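Acidocalcisomal pyrophosphatase (Trypanosoma brucei brucei, PDB 5C5V) probably hydrolyses inorganic diphosphate to phosphate with the help of magnesium ions, using a pyrophosphatase domain joined to an EF-hand region. Local coordinates at residues R11-S14 and A15-T19; R38-D42 and G43-A47. All blocks are in the same frame, centred on the assembly; numbering follows the deposited sequence.

Interaction 1 (R11-S14 and A15-T19); sequences RLFS and AFDVT
Leu12 meets the ring of Phe16 at its edge: CD2 of Leu12 lies in the ring plane, 3.5 Å from Phe16 CE2. The same edge also meets a carbonyl, with Leu12 O 3.1 Å from Phe16 CD2. With CG of Leu12 opposite the backbone N (chi1 174°) and beside the carbonyl carbon, its isobutyl branch leans onward along the chain, to this ring. Phe13 makes the next contact of the same spacing, its CE1 3.9 Å from Asp17 CB; the two side chains are slanted against each other, and the ring stands nearly square to the Asp17 carboxylate, the planes 85° apart. Here helix 3-14 runs out into the loop of an EF-hand-like helix-loop-helix, ahead of strand 23-24 and helix 26-36. Asp17 serves that loop: OD1 accepts a hydrogen bond from Leu21 N and OD2 one from Gly22 N, and with both oxygens held the rotation of the carboxylate is fixed. The backbone tightens over the same residues. Ala15 N bonds Arg11 O at 3.3 Å and, weakly, Leu12 O. Phe16 N reaches back only three residues to Phe13 O, at 2.8 Å and from above the carbonyl plane. Val32 of helix 26-36 packs against both Leu12 and Phe16, while Val336 of the second subunit also covers Phe16.

Interaction 2 (R38-D42 and G43-A47); sequences RNMSD and GDVKA
The backbone from Ser41 to Gly43 forms an ST turn, closed by a bond of 2.8 Å from Gly43 N to Ser41 OG with an angle of 155° at the hydrogen. The chain arrives extended at Met40, and the turn lies where the loop after helix 26-36 passes into helix 43-53 of the EF-hand region. A chi1 of 70° places OG of Ser41 between its own backbone N and carbonyl carbon, within range of the Gly43 amide. A further backbone approach, Asp42 O to Lys46 N, is modelled too short to be trusted. Among the side chains, Met40 and Val45 carry the apolar part. Met40 lies obliquely across the valine, and its CB sits 3.3 Å from Val45 CG2, a tight approach. Beyond CG the methionine runs extended, and Met40 SD passes 3.6 Å from the same methyl, Val45 CG2. Helix 73-87 flanks this pair, with Lys78 and Cys79 against Met40, and Lys78 also makes a salt bridge to Asp44 OD2. The other methyl, Val45 CG1, rests 3.7 Å from Asp42 OD1.

The two contacts show two helix ends in different surroundings. Interaction 1 is mostly buried, at the point where helix 3-14 ends, and combines backbone hydrogen bonds with the rings of Phe13 and Phe16; interaction 2 lies on the surface, where the chain enters helix 43-53, and relies on a serine hydroxyl and one thioether-valine pair. They share helices 26-36 and 73-87 as surroundings: the former packs on interaction 1 and precedes the loop of interaction 2, while the latter touches both. Their centres are 22 Å apart and their nearest atoms about 8 Å, without touching. Both lie away from the diphosphate-analogue and magnesium sites, and the second subunit reaches five residues of interaction 1 but one of interaction 2.

Interaction 1 (R11-S14 and A15-T19)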
ATOM      1  N   ARG A  11      30.005 -23.306 -13.095  1.00 66.46           N
ATOM      2  CA  ARG A  11      30.244 -22.118 -12.275  1.00 66.54           C
ATOM      3  C   ARG A  11      31.750 -21.837 -12.160  1.00 67.11           C
ATOM      4  O   ARG A  11      32.178 -20.679 -12.146  1.00 67.07           O
ATOM      5  CB  ARG A  11      29.621 -22.274 -10.890  1.00 66.50           C
ATOM      6  CG  ARG A  11      28.098 -22.233 -10.901  1.00 66.07           C
ATOM      7  CD  ARG A  11      27.522 -22.180  -9.496  1.00 66.04           C
ATOM      8  NE  ARG A  11      27.806 -23.396  -8.751  1.00 66.62           N
ATOM      9  CZ  ARG A  11      27.007 -24.459  -8.734  1.00 66.98           C
ATOM     10  NH1 ARG A  11      25.862 -24.439  -9.407  1.00 66.50           N
ATOM     11  NH2 ARG A  11      27.343 -25.536  -8.031  1.00 67.38           N
ATOM     12  N   LEU A  12      32.553 -22.895 -12.108  1.00 65.10           N
ATOM     13  CA  LEU A  12      33.993 -22.745 -12.104  1.00 65.70           C
ATOM     14  C   LEU A  12      34.456 -22.026 -13.372  1.00 65.48           C
ATOM     15  O   LEU A  12      35.311 -21.142 -13.335  1.00 65.57           O
ATOM     16  CB  LEU A  12      34.670 -24.130 -11.995  1.00 66.33           C
ATOM     17  CG  LEU A  12      36.187 -24.332 -12.092  1.00 66.44           C
ATOM     18  CD1 LEU A  12      36.662 -24.296 -13.520  1.00 66.69           C
ATOM     19  CD2 LEU A  12      36.931 -23.309 -11.276  1.00 67.03           C
ATOM     20  N   PHE A  13      33.896 -22.456 -14.493  1.00 67.82           N
ATOM     21  CA  PHE A  13      34.240 -21.924 -15.800  1.00 67.96           C
ATOM     22  C   PHE A  13      33.908 -20.423 -15.862  1.00 67.72           C
ATOM     23  O   PHE A  13      34.690 -19.617 -16.370  1.00 67.76           O
ATOM     24  CB  PHE A  13      33.499 -22.711 -16.881  1.00 67.62           C
ATOM     25  CG  PHE A  13      33.911 -22.367 -18.271  1.00 68.16           C
ATOM     26  CD1 PHE A  13      33.356 -21.285 -18.927  1.00 67.74           C
ATOM     27  CD2 PHE A  13      34.841 -23.142 -18.937  1.00 68.69           C
ATOM     28  CE1 PHE A  13      33.740 -20.974 -20.219  1.00 68.00           C
ATOM     29  CE2 PHE A  13      35.223 -22.835 -20.223  1.00 68.78           C
ATOM     30  CZ  PHE A  13      34.668 -21.751 -20.866  1.00 68.43           C
ATOM     31  N   SER A  14      32.751 -20.062 -15.323  1.00 65.14           N
ATOM     32  CA  SER A  14      32.311 -18.673 -15.333  1.00 64.68           C
ATOM     33  C   SER A  14      33.256 -17.785 -14.541  1.00 65.26           C
ATOM     34  O   SER A  14      33.366 -16.599 -14.826  1.00 65.15           O
ATOM     35  CB  SER A  14      30.899 -18.547 -14.777  1.00 63.96           C
ATOM     36  OG  SER A  14      29.978 -19.173 -15.641  1.00 63.84           O
ATOM     37  N   ALA A  15      33.957 -18.349 -13.564  1.00 63.42           N
ATOM     38  CA  ALA A  15      34.905 -17.545 -12.805  1.00 63.91           C
ATOM     39  C   ALA A  15      36.152 -17.255 -13.631  1.00 64.45           C
ATOM     40  O   ALA A  15      37.000 -16.457 -13.230  1.00 64.86           O
ATOM     41  CB  ALA A  15      35.268 -18.227 -11.508  1.00 64.26           C
ATOM     42  N   PHE A  16      36.263 -17.893 -14.794  1.00 66.08           N
ATOM     43  CA  PHE A  16      37.392 -17.641 -15.688  1.00 66.63           C
ATOM     44  C   PHE A  16      36.920 -17.051 -17.011  1.00 66.48           C
ATOM     45  O   PHE A  16      37.721 -16.774 -17.889  1.00 66.95           O
ATOM     46  CB  PHE A  16      38.198 -18.923 -15.933  1.00 66.89           C
ATOM     47  CG  PHE A  16      38.900 -19.437 -14.709  1.00 67.25           C
ATOM     48  CD1 PHE A  16      40.156 -18.968 -14.369  1.00 67.69           C
ATOM     49  CD2 PHE A  16      38.298 -20.380 -13.896  1.00 67.03           C
ATOM     50  CE1 PHE A  16      40.791 -19.422 -13.234  1.00 68.14           C
ATOM     51  CE2 PHE A  16      38.933 -20.844 -12.767  1.00 67.40           C
ATOM     52  CZ  PHE A  16      40.184 -20.364 -12.436  1.00 68.05           C
ATOM     53  N   ASP A  17      35.608 -16.930 -17.155  1.00 68.39           N
ATOM     54  CA  ASP A  17      34.961 -16.222 -18.255  1.00 67.86           C
ATOM     55  C   ASP A  17      33.822 -15.339 -17.673  1.00 67.42           C
ATOM     56  O   ASP A  17      32.640 -15.551 -17.944  1.00 66.88           O
ATOM     57  CB  ASP A  17      34.433 -17.220 -19.288  1.00 67.77           C
ATOM     58  CG  ASP A  17      33.631 -16.553 -20.390  1.00 67.54           C
ATOM     59  OD1 ASP A  17      34.008 -15.426 -20.787  1.00 67.73           O
ATOM     60  OD2 ASP A  17      32.603 -17.138 -20.819  1.00 67.11           O
ATOM     61  N   VAL A  18      34.201 -14.356 -16.860  1.00 63.46           N
ATOM     62  CA  VAL A  18      33.270 -13.616 -15.993  1.00 63.38           C
ATOM     63  C   VAL A  18      32.255 -12.795 -16.791  1.00 63.10           C
ATOM     64  O   VAL A  18      31.133 -12.508 -16.359  1.00 62.54           O
ATOM     65  CB  VAL A  18      34.054 -12.687 -15.046  1.00 63.85           C
ATOM     66  CG1 VAL A  18      34.918 -13.508 -14.100  1.00 64.07           C
ATOM     67  CG2 VAL A  18      34.928 -11.720 -15.849  1.00 63.98           C
ATOM     68  N   THR A  19      32.696 -12.445 -17.982  1.00 66.38           N
ATOM     69  CA  THR A  19      31.975 -11.606 -18.900  1.00 65.91           C
ATOM     70  C   THR A  19      31.189 -12.413 -19.943  1.00 65.74           C
ATOM     71  O   THR A  19      30.575 -11.842 -20.852  1.00 65.60           O
ATOM     72  CB  THR A  19      32.999 -10.646 -19.537  1.00 66.44           C
ATOM     73  OG1 THR A  19      32.858  -9.368 -18.915  1.00 66.67           O
ATOM     74  CG2 THR A  19      32.913 -10.569 -21.048  1.00 66.06           C
TER

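Interaction 2 (R38-D42 and G43-A47)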
ATOM      1  N   ARG A  38      46.642 -26.398  -8.274  1.00 76.56           N
ATOM      2  CA  ARG A  38      47.100 -25.932  -6.973  1.00 77.02           C
ATOM      3  C   ARG A  38      47.419 -27.061  -5.987  1.00 77.63           C
ATOM      4  O   ARG A  38      48.287 -26.915  -5.137  1.00 78.25           O
ATOM      5  CB  ARG A  38      46.038 -25.000  -6.373  1.00 76.48           C
ATOM      6  CG  ARG A  38      46.499 -24.193  -5.172  1.00 77.12           C
ATOM      7  CD  ARG A  38      45.410 -23.231  -4.678  1.00 76.83           C
ATOM      8  NE  ARG A  38      45.131 -22.164  -5.638  1.00 76.33           N
ATOM      9  CZ  ARG A  38      45.654 -20.939  -5.578  1.00 76.44           C
ATOM     10  NH1 ARG A  38      46.483 -20.615  -4.591  1.00 76.70           N
ATOM     11  NH2 ARG A  38      45.345 -20.034  -6.505  1.00 75.66           N
ATOM     12  N   ASN A  39      46.758 -28.199  -6.114  1.00 78.45           N
ATOM     13  CA  ASN A  39      47.061 -29.293  -5.218  1.00 79.24           C
ATOM     14  C   ASN A  39      47.856 -30.346  -5.955  1.00 79.86           C
ATOM     15  O   ASN A  39      47.753 -31.533  -5.664  1.00 80.11           O
ATOM     16  CB  ASN A  39      45.787 -29.870  -4.635  1.00 79.23           C
ATOM     17  CG  ASN A  39      45.103 -28.898  -3.700  1.00 79.34           C
ATOM     18  OD1 ASN A  39      43.973 -28.457  -3.940  1.00 78.81           O
ATOM     19  ND2 ASN A  39      45.805 -28.536  -2.626  1.00 79.40           N
ATOM     20  N   MET A  40      48.631 -29.884  -6.937  1.00 82.34           N
ATOM     21  CA  MET A  40      49.477 -30.742  -7.754  1.00 82.60           C
ATOM     22  C   MET A  40      50.852 -30.109  -7.846  1.00 82.93           C
ATOM     23  O   MET A  40      51.094 -29.029  -7.309  1.00 82.44           O
ATOM     24  CB  MET A  40      48.901 -30.904  -9.163  1.00 82.36           C
ATOM     25  CG  MET A  40      47.402 -31.196  -9.212  1.00 81.66           C
ATOM     26  SD  MET A  40      46.843 -31.402 -10.914  1.00 81.62           S
ATOM     27  CE  MET A  40      45.092 -31.707 -10.685  1.00 80.56           C
ATOM     28  N   SER A  41      51.756 -30.799  -8.526  1.00 84.98           N
ATOM     29  CA  SER A  41      53.094 -30.291  -8.771  1.00 85.53           C
ATOM     30  C   SER A  41      53.166 -29.711 -10.168  1.00 85.62           C
ATOM     31  O   SER A  41      52.875 -28.542 -10.425  1.00 85.73           O
ATOM     32  CB  SER A  41      54.133 -31.399  -8.655  1.00 85.92           C
ATOM     33  OG  SER A  41      53.990 -32.294  -9.745  1.00 86.40           O
ATOM     34  N   ASP A  42      53.549 -30.613 -11.066  1.00 90.89           N
ATOM     35  CA  ASP A  42      53.701 -30.373 -12.489  1.00 90.83           C
ATOM     36  C   ASP A  42      53.568 -31.698 -13.221  1.00 90.96           C
ATOM     37  O   ASP A  42      53.261 -31.702 -14.412  1.00 90.63           O
ATOM     38  CB  ASP A  42      55.032 -29.681 -12.774  1.00 90.93           C
ATOM     39  CG  ASP A  42      54.963 -28.183 -12.533  1.00 90.60           C
ATOM     40  OD1 ASP A  42      53.866 -27.606 -12.684  1.00 89.62           O
ATOM     41  OD2 ASP A  42      55.975 -27.601 -12.079  1.00 91.58           O
ATOM     42  N   GLY A  43      53.819 -32.811 -12.515  1.00 90.71           N
ATOM     43  CA  GLY A  43      53.630 -34.150 -13.074  1.00 90.62           C
ATOM     44  C   GLY A  43      52.223 -34.370 -13.618  1.00 90.35           C
ATOM     45  O   GLY A  43      52.052 -34.706 -14.789  1.00 90.48           O
ATOM     46  N   ASP A  44      51.204 -34.186 -12.796  1.00 89.49           N
ATOM     47  CA  ASP A  44      49.850 -34.282 -13.324  1.00 89.19           C
ATOM     48  C   ASP A  44      49.443 -32.958 -13.984  1.00 88.49           C
ATOM     49  O   ASP A  44      48.510 -32.938 -14.788  1.00 87.69           O
ATOM     50  CB  ASP A  44      48.834 -34.730 -12.262  1.00 89.00           C
ATOM     51  CG  ASP A  44      49.106 -36.157 -11.763  1.00 89.81           C
ATOM     52  OD1 ASP A  44      49.887 -36.874 -12.422  1.00 90.36           O
ATOM     53  OD2 ASP A  44      48.500 -36.585 -10.758  1.00 89.56           O
ATOM     54  N   VAL A  45      50.116 -31.864 -13.605  1.00 89.22           N
ATOM     55  CA  VAL A  45      49.850 -30.522 -14.157  1.00 88.60           C
ATOM     56  C   VAL A  45      50.396 -30.298 -15.560  1.00 88.82           C
ATOM     57  O   VAL A  45      49.715 -29.713 -16.408  1.00 88.49           O
ATOM     58  CB  VAL A  45      50.405 -29.404 -13.246  1.00 88.61           C
ATOM     59  CG1 VAL A  45      50.389 -28.053 -13.976  1.00 87.57           C
ATOM     60  CG2 VAL A  45      49.588 -29.335 -11.949  1.00 88.32           C
ATOM     61  N   LYS A  46      51.624 -30.744 -15.799  1.00 90.45           N
ATOM     62  CA  LYS A  46      52.247 -30.601 -17.115  1.00 90.83           C
ATOM     63  C   LYS A  46      51.342 -31.285 -18.128  1.00 90.34           C
ATOM     64  O   LYS A  46      51.005 -30.716 -19.172  1.00 89.91           O
ATOM     65  CB  LYS A  46      53.641 -31.231 -17.122  1.00 91.71           C
ATOM     66  CG  LYS A  46      54.492 -31.006 -18.370  1.00 92.59           C
ATOM     67  CD  LYS A  46      55.780 -31.797 -18.243  1.00 93.55           C
ATOM     68  CE  LYS A  46      56.738 -31.594 -19.426  1.00 95.00           C
ATOM     69  NZ  LYS A  46      57.294 -30.212 -19.519  1.00 95.66           N
ATOM     70  N   ALA A  47      50.896 -32.485 -17.768  1.00 89.55           N
ATOM     71  CA  ALA A  47      49.952 -33.240 -18.580  1.00 89.64           C
ATOM     72  C   ALA A  47      48.631 -32.489 -18.764  1.00 89.16           C
ATOM     73  O   ALA A  47      47.921 -32.709 -19.743  1.00 89.04           O
ATOM     74  CB  ALA A  47      49.691 -34.617 -17.952  1.00 90.12           C
TER